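Probable arylamine n-acetyl transferase (Mycobacterium abscessus, PDB 4GUZ) probably transfers the acetyl group of acetyl-coenzyme A to arylamine substrates, the reaction that gives its enzyme family its name. Local coordinates at residues D11-D16 with G87-R92; G41-I46 with S137-I142; V59-P64 with C79-A84; D96-Q101 with M118-L123; V132-S137 with S187-V192. All blocks are in the same frame, centred on the assembly; numbering follows the deposited sequence.

Interaction 1: D11-D16 with G87-R92; sequences DELQLD and GAVLQR
R92, the last residue of helix 79-92, lays its guanidinium against L15 and reaches O of L13, which ties this helix of the N-terminal helical part of the N-acetyltransferase fold to the lead-in of helix 15-21. The chain of R92 is bent at both chi2 and chi3, and this doubling back leaves its head beside L13 and L15. It crosses L15 obliquely, and the CB of L15 lies over one face of the guanidinium, toward its rim, with NH2 3.4 Å from that carbon. Arginine suits the place because its flat head can rest on an aliphatic group while its N-H groups serve backbone oxygens. NH1 of R92 donates to O of L13 at 2.9 Å in a bent bond (139° at the hydrogen), and also to O of G10. D11 crosses R92 at about a right angle, but its OD1 stays 4.8 Å from NE of R92, so any attraction is probably only long-range. On the same helix, A88 is small enough for CB of L13 to come within 4.2 Å of its own CB, and the branched V89 is crossed obliquely by L13. There the closest apolar approach of the contact is CD2 of L13 to CG2 of V89, 3.7 Å.

Interaction 2: G41-I46 with S137-I142; sequences GHVLNI and SPLAPI
V43 holds CG1 anti to its backbone N (chi1 174°) and CG2 beside that N, which places CG1 against L139 and S137 and CG2 against O of P138. L139 in turn sets CG anti to its carbonyl carbon (chi1 -62°), and from there its CD2 reaches back to the helix. The two side chains cross at about a right angle, with CG1 of V43 3.6 Å from CD2 of L139. The same CD2 also meets CD2 of L44 at 4.0 Å, again with the side chains roughly perpendicular, and one leucine methyl thus serves two neighbouring helix residues.

The other valine methyl meets backbone: CG2 of V43 is 3.5 Å from O of P138, an oxygen whose polar need is met by NE2 of Q39. CG1 of V43 also touches CB of S137 at 3.8 Å. The hydroxyl of S137 is engaged within its own loop, with N of F134 and O of D131, which leaves the CB to pack against valine. A beta-branched residue suits this spot because its two methyls, fixed close to the backbone, can touch the loop at S137, P138 and L139 together.

On the helix, ND2 of N45 donates to O of G41 at 2.8 Å on a lone pair in the carbonyl plane, and the same oxygen takes N of N45. The contact is buried packing of helix 32-45 on the loop after strand 126-130, the loop that follows D131, probably the aspartate of the Cys-His-Asp triad characteristic of arylamine N-acetyltransferases.

Interaction 3: V59-P64 with C79-A84; sequences VALDIP and CYEHVA
L61, V59 and I63 lie against Y80, E81 and A84 on the first turns of helix 79-92, the helix that begins with C79, probably the nucleophile of the Cys-His-Asp triad of this fold. The segment 59-64 leads into helix 63-72, with D62 at its N-cap, and packs against helix 79-92. CD2 of L61 rests on CB of Y80 at 3.7 Å while the tyrosine ring turns away, and it also touches the CG of E81. V59 crosses E81 at about a right angle and puts CG1 3.4 Å from its carboxylate carbon CD.

The charged end of E81 is well satisfied although buried: OE1 accepts from N of Y78, and OE2 forms a salt bridge with K69. One water donates both to OE2 of E81 at 2.8 Å and to O of A60 at 2.7 Å, bridging the segments. Such donors would probably keep the carboxylate ionised. Further along, the small A84 lets its CB approach O of L61 to 3.7 Å. I63 turns CD1 toward the helix (chi2 -56°), and this methyl lies 3.3 Å from O of A84.

Y80 is held at its far end by a hydrogen bond from its OH to OE1 of Q101. One face of its ring lies under the cysteine, with SG of C79 3.5 Å above the ring plane, over its centre.

Interaction 4: D96-Q101 with M118-L123; sequences DFYGIQ and MLVVRL
Y98 and V120 lie side by side at the tight heart of the antiparallel hairpin of strands 96-104 and 116-123. With chi1 of Y98 at 60°, CG sits between the backbone N and the carbonyl carbon, and the ring lies over the neighbouring strand. CB of V120 comes over one ring face, 3.9 Å from the centroid, a CH-pi contact, and the OH of Y98 finds its partner in Q127. They are a hydrogen-bonded pair, and N of V120 donates to O of Y98 at 2.8 Å, nearly straight. I100 with M118 forms the next such pair: CG1 of I100 meets CB of M118 at 3.7 Å, and CD1 of I100 reaches CG2 of V120.

The opposite face is also apolar. CB of F97 touches CG2 of V121, while CD2 of L119 approaches the edge of the F97 ring at 3.9 Å from CD1. CD2 of L119 also lies 3.9 Å from CA of G99, its partner across the strands. This face packs on helix 79-92 through L90, V83 and F86.

At exposed D96 and R122 the side chains meet more loosely, though N of R122 still donates to O of D96 at 2.9 Å. The two form a salt bridge, but NE of R122 is 3.4 Å from both OD1 and OD2 of D96, and both bonds are weak. The guanidinium, 26° from the Y98 ring plane, carries that ring's CD2 over one of its faces.

A buried apolar pairing held by backbone bonds thus gives way to a long ion pair, whose strength is probably reduced by solvent.

Interaction 5: V132-S137 with S187-V192; sequences VGFGTS and SRHTFV
R188 grips the O of T136 with both terminal nitrogens, NH1 at 2.7 Å and NH2 at 2.8 Å, although each bond is bent (129° and 125°) and weak. T136 is the centre of an inverse gamma turn, in the loop that follows D131, and R188 with H189 makes a classic beta bulge opposite L173 in the large antiparallel sheet of the fold. The arginine chain is extended from CG to NE, which sets NE far out from the bulge, and the guanidinium beyond it reaches the loop. NE is taken by a salt bridge to E175, which probably balances the buried charge and holds the head at a second site. Arginine fits because one flat group can serve both.

OG1 of T136 lies over a face of the guanidinium, 3.3 Å from NH2, at an angle too poor for a hydrogen bond. F134 has a nearly parallel ring, 19° from the guanidinium plane, with CE2 3.4 Å above that plane and offset toward its rim. Within the loop, N of F134 donates to OG of S137 at 2.8 Å, which ties the backbone at F134 to S137. The backbone of G135 takes angles that call for a residue without CB.

NE2 of H189 is hydrogen-bonded to OD2 of D131, and F134 and H189 both meet the ring of H116. Near the plane of the H189 ring, at its edge, CD1 of F134 lies 4.4 Å from CD2 of H189.

How the interactions relate
Interactions 1 and 3 share helix 79-92 and touch, CB of A88 lying 3.8 Å from CD1 of I63; their centres are about 12 Å apart. The helix then packs on the hairpin of interaction 4, where V83 and L119 meet and OH of Y80 bonds OE1 of Q101. Interactions 2 and 5 share S137, with centres about 12 Å apart, and both involve the loop after D131. Interactions 4 and 5 touch where SD of M118 is 3.4 Å from CE1 of H189. The probable triad of C79, H116 and D131 lies among them: CB of C79 is 3.3 Å from O of G133, H189 bonds D131, and F134 meets H116. NE2 of H42 probably bonds ND1 of H82, linking interactions 2 and 3.

Interaction 1: D11-D16 with G87-R92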
# COMPACT_ATOMS: atom_id res chain seq x y z
N ASP A 11 -15.50 -12.85 6.86
CA ASP A 11 -16.02 -14.19 6.57
C ASP A 11 -15.82 -14.62 5.11
O ASP A 11 -15.76 -15.83 4.86
CB ASP A 11 -17.52 -14.26 6.93
CG ASP A 11 -17.79 -14.36 8.42
OD1 ASP A 11 -16.84 -14.64 9.19
OD2 ASP A 11 -18.97 -14.19 8.82
N GLU A 12 -15.71 -13.68 4.17
CA GLU A 12 -15.52 -13.99 2.74
C GLU A 12 -14.05 -14.25 2.39
O GLU A 12 -13.74 -14.69 1.28
CB GLU A 12 -16.08 -12.88 1.85
CG GLU A 12 -17.60 -12.80 1.85
CD GLU A 12 -18.17 -12.00 0.70
OE1 GLU A 12 -19.05 -12.55 -0.01
OE2 GLU A 12 -17.74 -10.84 0.50
N LEU A 13 -13.14 -13.97 3.33
CA LEU A 13 -11.72 -14.18 3.12
C LEU A 13 -11.36 -15.65 3.28
O LEU A 13 -11.85 -16.33 4.19
CB LEU A 13 -10.90 -13.33 4.13
CG LEU A 13 -9.37 -13.53 4.13
CD1 LEU A 13 -8.71 -12.68 3.06
CD2 LEU A 13 -8.80 -13.24 5.48
N GLN A 14 -10.45 -16.13 2.41
CA GLN A 14 -9.86 -17.46 2.50
C GLN A 14 -8.66 -17.31 3.43
O GLN A 14 -7.55 -17.07 2.97
CB GLN A 14 -9.48 -17.99 1.09
CG GLN A 14 -10.66 -18.34 0.18
CD GLN A 14 -11.60 -19.36 0.77
OE1 GLN A 14 -11.19 -20.45 1.20
NE2 GLN A 14 -12.88 -19.03 0.81
N LEU A 15 -8.93 -17.34 4.76
CA LEU A 15 -7.95 -17.09 5.82
C LEU A 15 -6.68 -17.93 5.72
O LEU A 15 -5.60 -17.33 5.76
CB LEU A 15 -8.59 -17.28 7.22
CG LEU A 15 -7.71 -16.93 8.44
CD1 LEU A 15 -7.43 -15.43 8.53
CD2 LEU A 15 -8.35 -17.41 9.72
N ASP A 16 -6.77 -19.29 5.59
CA ASP A 16 -5.58 -20.16 5.52
C ASP A 16 -4.76 -19.90 4.28
O ASP A 16 -3.53 -19.92 4.34
CB ASP A 16 -5.97 -21.66 5.55
CG ASP A 16 -6.61 -22.14 6.85
OD1 ASP A 16 -6.25 -21.60 7.93
OD2 ASP A 16 -7.42 -23.08 6.79
N GLY A 87 -7.68 -5.51 6.10
CA GLY A 87 -8.84 -5.22 6.94
C GLY A 87 -9.65 -6.47 7.20
O GLY A 87 -10.06 -6.73 8.34
N ALA A 88 -9.82 -7.30 6.15
CA ALA A 88 -10.54 -8.57 6.24
C ALA A 88 -9.80 -9.53 7.16
O ALA A 88 -10.44 -10.21 7.95
CB ALA A 88 -10.71 -9.19 4.87
N VAL A 89 -8.45 -9.58 7.06
CA VAL A 89 -7.61 -10.45 7.91
C VAL A 89 -7.72 -10.00 9.36
O VAL A 89 -7.95 -10.85 10.23
CB VAL A 89 -6.12 -10.53 7.46
CG1 VAL A 89 -5.35 -11.55 8.30
CG2 VAL A 89 -6.00 -10.89 5.99
N LEU A 90 -7.56 -8.68 9.64
CA LEU A 90 -7.61 -8.14 11.01
C LEU A 90 -8.95 -8.50 11.68
O LEU A 90 -8.97 -8.89 12.86
CB LEU A 90 -7.38 -6.62 11.02
CG LEU A 90 -5.98 -6.12 10.62
CD1 LEU A 90 -5.90 -4.60 10.65
CD2 LEU A 90 -4.87 -6.76 11.48
N GLN A 91 -10.04 -8.42 10.91
CA GLN A 91 -11.41 -8.74 11.34
C GLN A 91 -11.53 -10.22 11.72
O GLN A 91 -12.11 -10.53 12.77
CB GLN A 91 -12.40 -8.38 10.22
CG GLN A 91 -13.88 -8.68 10.50
CD GLN A 91 -14.45 -7.88 11.64
OE1 GLN A 91 -14.84 -8.42 12.68
NE2 GLN A 91 -14.52 -6.56 11.47
N ARG A 92 -11.01 -11.13 10.87
CA ARG A 92 -11.08 -12.58 11.11
C ARG A 92 -10.28 -13.02 12.31
O ARG A 92 -10.66 -13.98 12.97
CB ARG A 92 -10.59 -13.37 9.90
CG ARG A 92 -11.69 -13.68 8.92
CD ARG A 92 -12.72 -14.69 9.43
NE ARG A 92 -12.28 -16.07 9.26
CZ ARG A 92 -12.26 -16.71 8.09
NH1 ARG A 92 -12.62 -16.09 6.97
NH2 ARG A 92 -11.85 -17.97 8.03

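Interaction 2: G41-I46 with S137-I142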
# COMPACT_ATOMS: atom_id res chain seq x y z
N GLY A 41 4.84 -9.99 6.45
CA GLY A 41 4.50 -10.95 5.40
C GLY A 41 3.67 -10.34 4.28
O GLY A 41 3.91 -10.64 3.11
N HIS A 42 2.69 -9.50 4.64
CA HIS A 42 1.79 -8.86 3.66
C HIS A 42 2.60 -7.94 2.75
O HIS A 42 2.54 -8.07 1.51
CB HIS A 42 0.63 -8.09 4.35
CG HIS A 42 -0.26 -7.34 3.40
ND1 HIS A 42 -1.54 -7.76 3.13
CD2 HIS A 42 0.01 -6.24 2.65
CE1 HIS A 42 -2.01 -6.92 2.22
NE2 HIS A 42 -1.11 -5.99 1.90
N VAL A 43 3.38 -7.03 3.36
CA VAL A 43 4.17 -6.03 2.64
C VAL A 43 5.19 -6.73 1.71
O VAL A 43 5.29 -6.36 0.55
CB VAL A 43 4.83 -5.02 3.61
CG1 VAL A 43 5.78 -4.08 2.87
CG2 VAL A 43 3.77 -4.22 4.35
N LEU A 44 5.84 -7.80 2.19
CA LEU A 44 6.83 -8.51 1.38
C LEU A 44 6.25 -9.36 0.23
O LEU A 44 6.89 -9.45 -0.82
CB LEU A 44 7.68 -9.42 2.28
CG LEU A 44 8.75 -8.72 3.12
CD1 LEU A 44 9.41 -9.69 4.09
CD2 LEU A 44 9.79 -8.00 2.25
N ASN A 45 5.05 -9.94 0.39
CA ASN A 45 4.52 -10.87 -0.62
C ASN A 45 3.34 -10.35 -1.47
O ASN A 45 3.25 -10.73 -2.64
CB ASN A 45 4.11 -12.16 0.07
CG ASN A 45 5.28 -12.85 0.73
OD1 ASN A 45 6.12 -13.46 0.06
ND2 ASN A 45 5.37 -12.77 2.04
N ILE A 46 2.45 -9.52 -0.92
CA ILE A 46 1.33 -9.02 -1.75
C ILE A 46 1.91 -7.98 -2.69
O ILE A 46 2.56 -7.05 -2.25
CB ILE A 46 0.15 -8.46 -0.91
CG1 ILE A 46 -0.32 -9.46 0.20
CG2 ILE A 46 -1.01 -8.02 -1.83
CD1 ILE A 46 -1.09 -10.72 -0.27
N SER A 137 6.06 0.45 1.51
CA SER A 137 5.44 0.44 2.80
C SER A 137 6.38 0.09 3.95
O SER A 137 7.29 -0.73 3.79
CB SER A 137 4.31 -0.59 2.80
OG SER A 137 3.07 0.03 2.54
N PRO A 138 6.10 0.63 5.16
CA PRO A 138 6.81 0.17 6.34
C PRO A 138 6.59 -1.33 6.49
O PRO A 138 5.51 -1.84 6.15
CB PRO A 138 6.13 0.94 7.47
CG PRO A 138 5.61 2.17 6.82
CD PRO A 138 5.08 1.63 5.53
N LEU A 139 7.64 -2.05 6.91
CA LEU A 139 7.57 -3.51 7.05
C LEU A 139 7.00 -3.89 8.39
O LEU A 139 6.76 -5.06 8.64
CB LEU A 139 8.94 -4.16 6.84
CG LEU A 139 9.60 -3.97 5.47
CD1 LEU A 139 11.03 -4.38 5.51
CD2 LEU A 139 8.91 -4.77 4.40
N ALA A 140 6.79 -2.90 9.28
CA ALA A 140 6.27 -3.21 10.61
C ALA A 140 5.23 -2.17 11.04
O ALA A 140 5.34 -1.02 10.61
CB ALA A 140 7.42 -3.25 11.60
N PRO A 141 4.26 -2.54 11.92
CA PRO A 141 3.35 -1.51 12.46
C PRO A 141 4.15 -0.44 13.18
O PRO A 141 5.24 -0.73 13.69
CB PRO A 141 2.46 -2.29 13.44
CG PRO A 141 2.68 -3.73 13.13
CD PRO A 141 4.03 -3.86 12.57
N ILE A 142 3.65 0.77 13.20
CA ILE A 142 4.36 1.88 13.83
C ILE A 142 3.54 2.38 15.00
O ILE A 142 2.36 2.71 14.82
CB ILE A 142 4.65 3.01 12.78
CG1 ILE A 142 5.67 2.54 11.71
CG2 ILE A 142 5.11 4.31 13.45
CD1 ILE A 142 5.85 3.49 10.49

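Interaction 3: V59-P64 with C79-A84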
# COMPACT_ATOMS: atom_id res chain seq x y z
N VAL A 59 -11.18 -0.49 -10.61
CA VAL A 59 -10.56 -1.47 -9.71
C VAL A 59 -11.65 -2.07 -8.79
O VAL A 59 -12.30 -1.32 -8.07
CB VAL A 59 -9.40 -0.83 -8.88
CG1 VAL A 59 -8.92 -1.77 -7.78
CG2 VAL A 59 -8.23 -0.39 -9.77
N ALA A 60 -11.81 -3.40 -8.80
CA ALA A 60 -12.77 -4.10 -7.92
C ALA A 60 -12.21 -4.16 -6.50
O ALA A 60 -11.06 -4.56 -6.32
CB ALA A 60 -13.03 -5.51 -8.44
N LEU A 61 -13.00 -3.74 -5.50
CA LEU A 61 -12.51 -3.75 -4.12
C LEU A 61 -13.19 -4.83 -3.28
O LEU A 61 -12.80 -5.02 -2.12
CB LEU A 61 -12.64 -2.37 -3.46
CG LEU A 61 -11.89 -1.20 -4.09
CD1 LEU A 61 -12.12 0.05 -3.31
CD2 LEU A 61 -10.38 -1.49 -4.17
N ASP A 62 -14.14 -5.58 -3.86
CA ASP A 62 -14.82 -6.63 -3.10
C ASP A 62 -13.84 -7.78 -2.80
O ASP A 62 -13.03 -8.13 -3.66
CB ASP A 62 -16.09 -7.11 -3.83
CG ASP A 62 -15.82 -7.73 -5.17
OD1 ASP A 62 -15.79 -6.98 -6.17
OD2 ASP A 62 -15.64 -8.96 -5.23
N ILE A 63 -13.92 -8.34 -1.57
CA ILE A 63 -12.99 -9.36 -1.06
C ILE A 63 -12.85 -10.56 -2.03
O ILE A 63 -11.70 -10.90 -2.31
CB ILE A 63 -13.30 -9.78 0.41
CG1 ILE A 63 -12.84 -8.69 1.39
CG2 ILE A 63 -12.70 -11.15 0.81
CD1 ILE A 63 -11.32 -8.29 1.28
N PRO A 64 -13.94 -11.20 -2.56
CA PRO A 64 -13.73 -12.31 -3.51
C PRO A 64 -12.90 -11.93 -4.73
O PRO A 64 -12.01 -12.70 -5.11
CB PRO A 64 -15.17 -12.70 -3.91
CG PRO A 64 -16.00 -12.29 -2.74
CD PRO A 64 -15.38 -10.97 -2.33
N CYS A 79 -3.34 0.69 -2.93
CA CYS A 79 -3.67 0.84 -1.51
C CYS A 79 -5.02 0.25 -1.08
O CYS A 79 -5.06 -0.52 -0.12
CB CYS A 79 -3.50 2.28 -1.03
SG CYS A 79 -4.79 3.44 -1.58
N TYR A 80 -6.09 0.56 -1.82
CA TYR A 80 -7.44 0.16 -1.45
C TYR A 80 -7.65 -1.35 -1.56
O TYR A 80 -8.39 -1.90 -0.75
CB TYR A 80 -8.48 0.99 -2.23
CG TYR A 80 -8.45 2.44 -1.80
CD1 TYR A 80 -8.51 2.79 -0.45
CD2 TYR A 80 -8.27 3.46 -2.73
CE1 TYR A 80 -8.37 4.11 -0.04
CE2 TYR A 80 -8.15 4.80 -2.33
CZ TYR A 80 -8.24 5.12 -0.98
OH TYR A 80 -8.15 6.41 -0.55
N GLU A 81 -6.93 -2.03 -2.45
CA GLU A 81 -7.01 -3.49 -2.55
C GLU A 81 -6.29 -4.13 -1.37
O GLU A 81 -6.80 -5.08 -0.76
CB GLU A 81 -6.40 -3.96 -3.87
CG GLU A 81 -7.27 -3.64 -5.05
CD GLU A 81 -6.53 -3.79 -6.35
OE1 GLU A 81 -5.79 -2.85 -6.72
OE2 GLU A 81 -6.66 -4.86 -7.00
N HIS A 82 -5.09 -3.59 -1.05
CA HIS A 82 -4.28 -4.02 0.09
C HIS A 82 -5.04 -3.81 1.41
O HIS A 82 -5.06 -4.71 2.25
CB HIS A 82 -2.96 -3.21 0.12
CG HIS A 82 -1.92 -3.71 -0.82
ND1 HIS A 82 -0.90 -4.53 -0.39
CD2 HIS A 82 -1.79 -3.52 -2.15
CE1 HIS A 82 -0.17 -4.79 -1.46
NE2 HIS A 82 -0.67 -4.20 -2.55
N VAL A 83 -5.65 -2.62 1.61
CA VAL A 83 -6.40 -2.32 2.85
C VAL A 83 -7.66 -3.22 2.96
O VAL A 83 -7.94 -3.73 4.05
CB VAL A 83 -6.72 -0.81 3.01
CG1 VAL A 83 -7.83 -0.56 4.03
CG2 VAL A 83 -5.46 -0.05 3.42
N ALA A 84 -8.36 -3.50 1.83
CA ALA A 84 -9.53 -4.40 1.86
C ALA A 84 -9.10 -5.78 2.38
O ALA A 84 -9.71 -6.30 3.31
CB ALA A 84 -10.16 -4.52 0.47
O HOH W 1 -9.10 -6.19 -7.29

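Interaction 4: D96-Q101 with M118-L123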
# COMPACT_ATOMS: atom_id res chain seq x y z
N ASP A 96 -9.01 -5.30 17.33
CA ASP A 96 -9.81 -4.08 17.48
C ASP A 96 -9.15 -3.04 16.57
O ASP A 96 -8.04 -2.60 16.86
CB ASP A 96 -9.85 -3.62 18.96
CG ASP A 96 -10.58 -2.32 19.26
OD1 ASP A 96 -11.27 -1.79 18.34
OD2 ASP A 96 -10.51 -1.84 20.41
N PHE A 97 -9.78 -2.73 15.44
CA PHE A 97 -9.13 -1.82 14.48
C PHE A 97 -10.13 -0.92 13.76
O PHE A 97 -11.34 -1.15 13.78
CB PHE A 97 -8.32 -2.64 13.44
CG PHE A 97 -9.17 -3.31 12.38
CD1 PHE A 97 -9.33 -2.72 11.13
CD2 PHE A 97 -9.84 -4.50 12.65
CE1 PHE A 97 -10.15 -3.32 10.17
CE2 PHE A 97 -10.66 -5.10 11.69
CZ PHE A 97 -10.80 -4.50 10.45
N TYR A 98 -9.58 0.07 13.05
CA TYR A 98 -10.35 0.99 12.25
C TYR A 98 -9.52 1.46 11.05
O TYR A 98 -8.28 1.36 11.05
CB TYR A 98 -10.87 2.17 13.09
CG TYR A 98 -9.83 3.04 13.76
CD1 TYR A 98 -9.46 4.26 13.21
CD2 TYR A 98 -9.31 2.70 15.01
CE1 TYR A 98 -8.54 5.10 13.86
CE2 TYR A 98 -8.38 3.52 15.65
CZ TYR A 98 -8.01 4.72 15.08
OH TYR A 98 -7.09 5.54 15.70
N GLY A 99 -10.23 1.91 10.04
CA GLY A 99 -9.65 2.46 8.83
C GLY A 99 -9.47 3.95 8.92
O GLY A 99 -10.21 4.65 9.62
N ILE A 100 -8.44 4.43 8.21
CA ILE A 100 -8.15 5.86 8.12
C ILE A 100 -7.79 6.19 6.66
O ILE A 100 -7.63 5.28 5.83
CB ILE A 100 -7.06 6.33 9.12
CG1 ILE A 100 -5.71 5.62 8.86
CG2 ILE A 100 -7.51 6.25 10.59
CD1 ILE A 100 -4.52 6.35 9.47
N GLN A 101 -7.68 7.50 6.38
CA GLN A 101 -7.27 8.04 5.09
C GLN A 101 -6.13 9.02 5.28
O GLN A 101 -6.18 9.85 6.19
CB GLN A 101 -8.45 8.72 4.37
CG GLN A 101 -9.44 7.73 3.80
CD GLN A 101 -9.18 7.40 2.37
OE1 GLN A 101 -8.10 6.96 1.99
NE2 GLN A 101 -10.21 7.54 1.55
N MET A 118 -5.22 3.47 5.08
CA MET A 118 -4.39 2.79 6.08
C MET A 118 -5.30 2.26 7.17
O MET A 118 -6.47 2.67 7.26
CB MET A 118 -3.35 3.76 6.68
CG MET A 118 -2.33 4.25 5.66
SD MET A 118 -1.28 5.57 6.26
CE MET A 118 -2.41 6.97 6.22
N LEU A 119 -4.76 1.40 8.02
CA LEU A 119 -5.49 0.84 9.14
C LEU A 119 -4.76 1.11 10.45
O LEU A 119 -3.53 1.16 10.48
CB LEU A 119 -5.70 -0.67 8.94
CG LEU A 119 -6.51 -1.03 7.70
CD1 LEU A 119 -6.09 -2.38 7.13
CD2 LEU A 119 -8.02 -0.95 7.94
N VAL A 120 -5.54 1.34 11.54
CA VAL A 120 -4.99 1.59 12.87
C VAL A 120 -5.52 0.49 13.79
O VAL A 120 -6.72 0.23 13.80
CB VAL A 120 -5.28 3.03 13.41
CG1 VAL A 120 -4.77 3.21 14.84
CG2 VAL A 120 -4.66 4.09 12.50
N VAL A 121 -4.62 -0.16 14.55
CA VAL A 121 -4.94 -1.25 15.47
C VAL A 121 -4.79 -0.76 16.92
O VAL A 121 -3.80 -0.09 17.26
CB VAL A 121 -4.06 -2.50 15.18
CG1 VAL A 121 -4.27 -3.59 16.23
CG2 VAL A 121 -4.35 -3.04 13.79
N ARG A 122 -5.78 -1.10 17.78
CA ARG A 122 -5.79 -0.78 19.21
C ARG A 122 -5.34 -2.00 20.03
O ARG A 122 -5.99 -3.04 19.98
CB ARG A 122 -7.19 -0.32 19.65
CG ARG A 122 -7.52 1.11 19.25
CD ARG A 122 -8.83 1.55 19.87
NE ARG A 122 -9.95 1.24 18.99
CZ ARG A 122 -10.60 2.14 18.27
NH1 ARG A 122 -10.26 3.42 18.34
NH2 ARG A 122 -11.60 1.78 17.48
N LEU A 123 -4.20 -1.87 20.74
CA LEU A 123 -3.64 -2.95 21.58
C LEU A 123 -3.25 -2.37 22.93
O LEU A 123 -2.31 -1.57 23.02
CB LEU A 123 -2.44 -3.68 20.94
CG LEU A 123 -2.69 -4.49 19.68
CD1 LEU A 123 -1.40 -4.73 18.93
CD2 LEU A 123 -3.40 -5.81 19.99

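Interaction 5: V132-S137 with S187-V192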
# COMPACT_ATOMS: atom_id res chain seq x y z
N VAL A 132 0.03 -0.68 5.19
CA VAL A 132 0.36 -1.92 4.47
C VAL A 132 0.31 -1.82 2.93
O VAL A 132 0.84 -2.71 2.26
CB VAL A 132 -0.51 -3.12 4.94
CG1 VAL A 132 -0.34 -3.38 6.44
CG2 VAL A 132 -1.98 -2.95 4.55
N GLY A 133 -0.36 -0.80 2.40
CA GLY A 133 -0.57 -0.68 0.96
C GLY A 133 0.02 0.52 0.27
O GLY A 133 -0.53 0.94 -0.74
N PHE A 134 1.18 1.02 0.72
CA PHE A 134 1.81 2.18 0.10
C PHE A 134 2.77 1.77 -1.04
O PHE A 134 3.10 2.61 -1.88
CB PHE A 134 2.54 3.01 1.18
CG PHE A 134 3.14 4.32 0.69
CD1 PHE A 134 2.34 5.45 0.54
CD2 PHE A 134 4.50 4.42 0.40
CE1 PHE A 134 2.90 6.66 0.10
CE2 PHE A 134 5.05 5.63 -0.05
CZ PHE A 134 4.25 6.74 -0.20
N GLY A 135 3.16 0.50 -1.12
CA GLY A 135 4.11 0.04 -2.14
C GLY A 135 5.46 -0.05 -1.46
O GLY A 135 5.86 -1.14 -1.07
N THR A 136 6.08 1.12 -1.15
CA THR A 136 7.34 1.15 -0.37
C THR A 136 6.95 1.32 1.08
O THR A 136 7.43 2.20 1.80
CB THR A 136 8.30 2.24 -0.88
OG1 THR A 136 7.61 3.49 -0.95
CG2 THR A 136 8.92 1.88 -2.24
N SER A 137 6.06 0.45 1.51
CA SER A 137 5.44 0.44 2.80
C SER A 137 6.38 0.09 3.95
O SER A 137 7.29 -0.73 3.79
CB SER A 137 4.31 -0.59 2.80
OG SER A 137 3.07 0.03 2.54
N SER A 187 8.51 14.36 3.60
CA SER A 187 7.14 13.97 3.98
C SER A 187 6.56 12.99 2.97
O SER A 187 6.69 13.21 1.77
CB SER A 187 6.22 15.18 4.11
OG SER A 187 5.97 15.79 2.85
N ARG A 188 5.95 11.89 3.46
CA ARG A 188 5.27 10.92 2.59
C ARG A 188 3.80 11.29 2.53
O ARG A 188 3.29 11.66 1.50
CB ARG A 188 5.42 9.48 3.09
CG ARG A 188 6.53 8.73 2.47
CD ARG A 188 6.40 7.27 2.83
NE ARG A 188 7.55 6.54 2.32
CZ ARG A 188 7.73 5.24 2.45
NH1 ARG A 188 6.84 4.50 3.10
NH2 ARG A 188 8.81 4.67 1.94
N HIS A 189 3.13 11.17 3.67
CA HIS A 189 1.71 11.50 3.79
C HIS A 189 1.41 12.12 5.15
O HIS A 189 2.22 12.03 6.08
CB HIS A 189 0.85 10.23 3.58
CG HIS A 189 1.16 9.05 4.47
ND1 HIS A 189 0.87 9.07 5.82
CD2 HIS A 189 1.60 7.81 4.13
CE1 HIS A 189 1.24 7.89 6.28
NE2 HIS A 189 1.65 7.08 5.29
N THR A 190 0.25 12.76 5.24
CA THR A 190 -0.30 13.27 6.50
C THR A 190 -1.58 12.48 6.73
O THR A 190 -2.21 12.07 5.76
CB THR A 190 -0.57 14.79 6.51
OG1 THR A 190 -1.60 15.11 5.56
CG2 THR A 190 0.69 15.63 6.29
N PHE A 191 -1.95 12.23 7.97
CA PHE A 191 -3.20 11.52 8.23
C PHE A 191 -3.83 12.04 9.51
O PHE A 191 -3.16 12.63 10.34
CB PHE A 191 -3.02 9.98 8.29
CG PHE A 191 -2.05 9.47 9.33
CD1 PHE A 191 -0.70 9.33 9.04
CD2 PHE A 191 -2.49 9.09 10.60
CE1 PHE A 191 0.20 8.89 10.01
CE2 PHE A 191 -1.59 8.65 11.57
CZ PHE A 191 -0.25 8.52 11.26
N VAL A 192 -5.13 11.79 9.65
CA VAL A 192 -5.95 12.08 10.83
C VAL A 192 -6.61 10.74 11.21
O VAL A 192 -6.76 9.88 10.34
CB VAL A 192 -6.97 13.22 10.59
CG1 VAL A 192 -6.25 14.55 10.32
CG2 VAL A 192 -7.94 12.87 9.48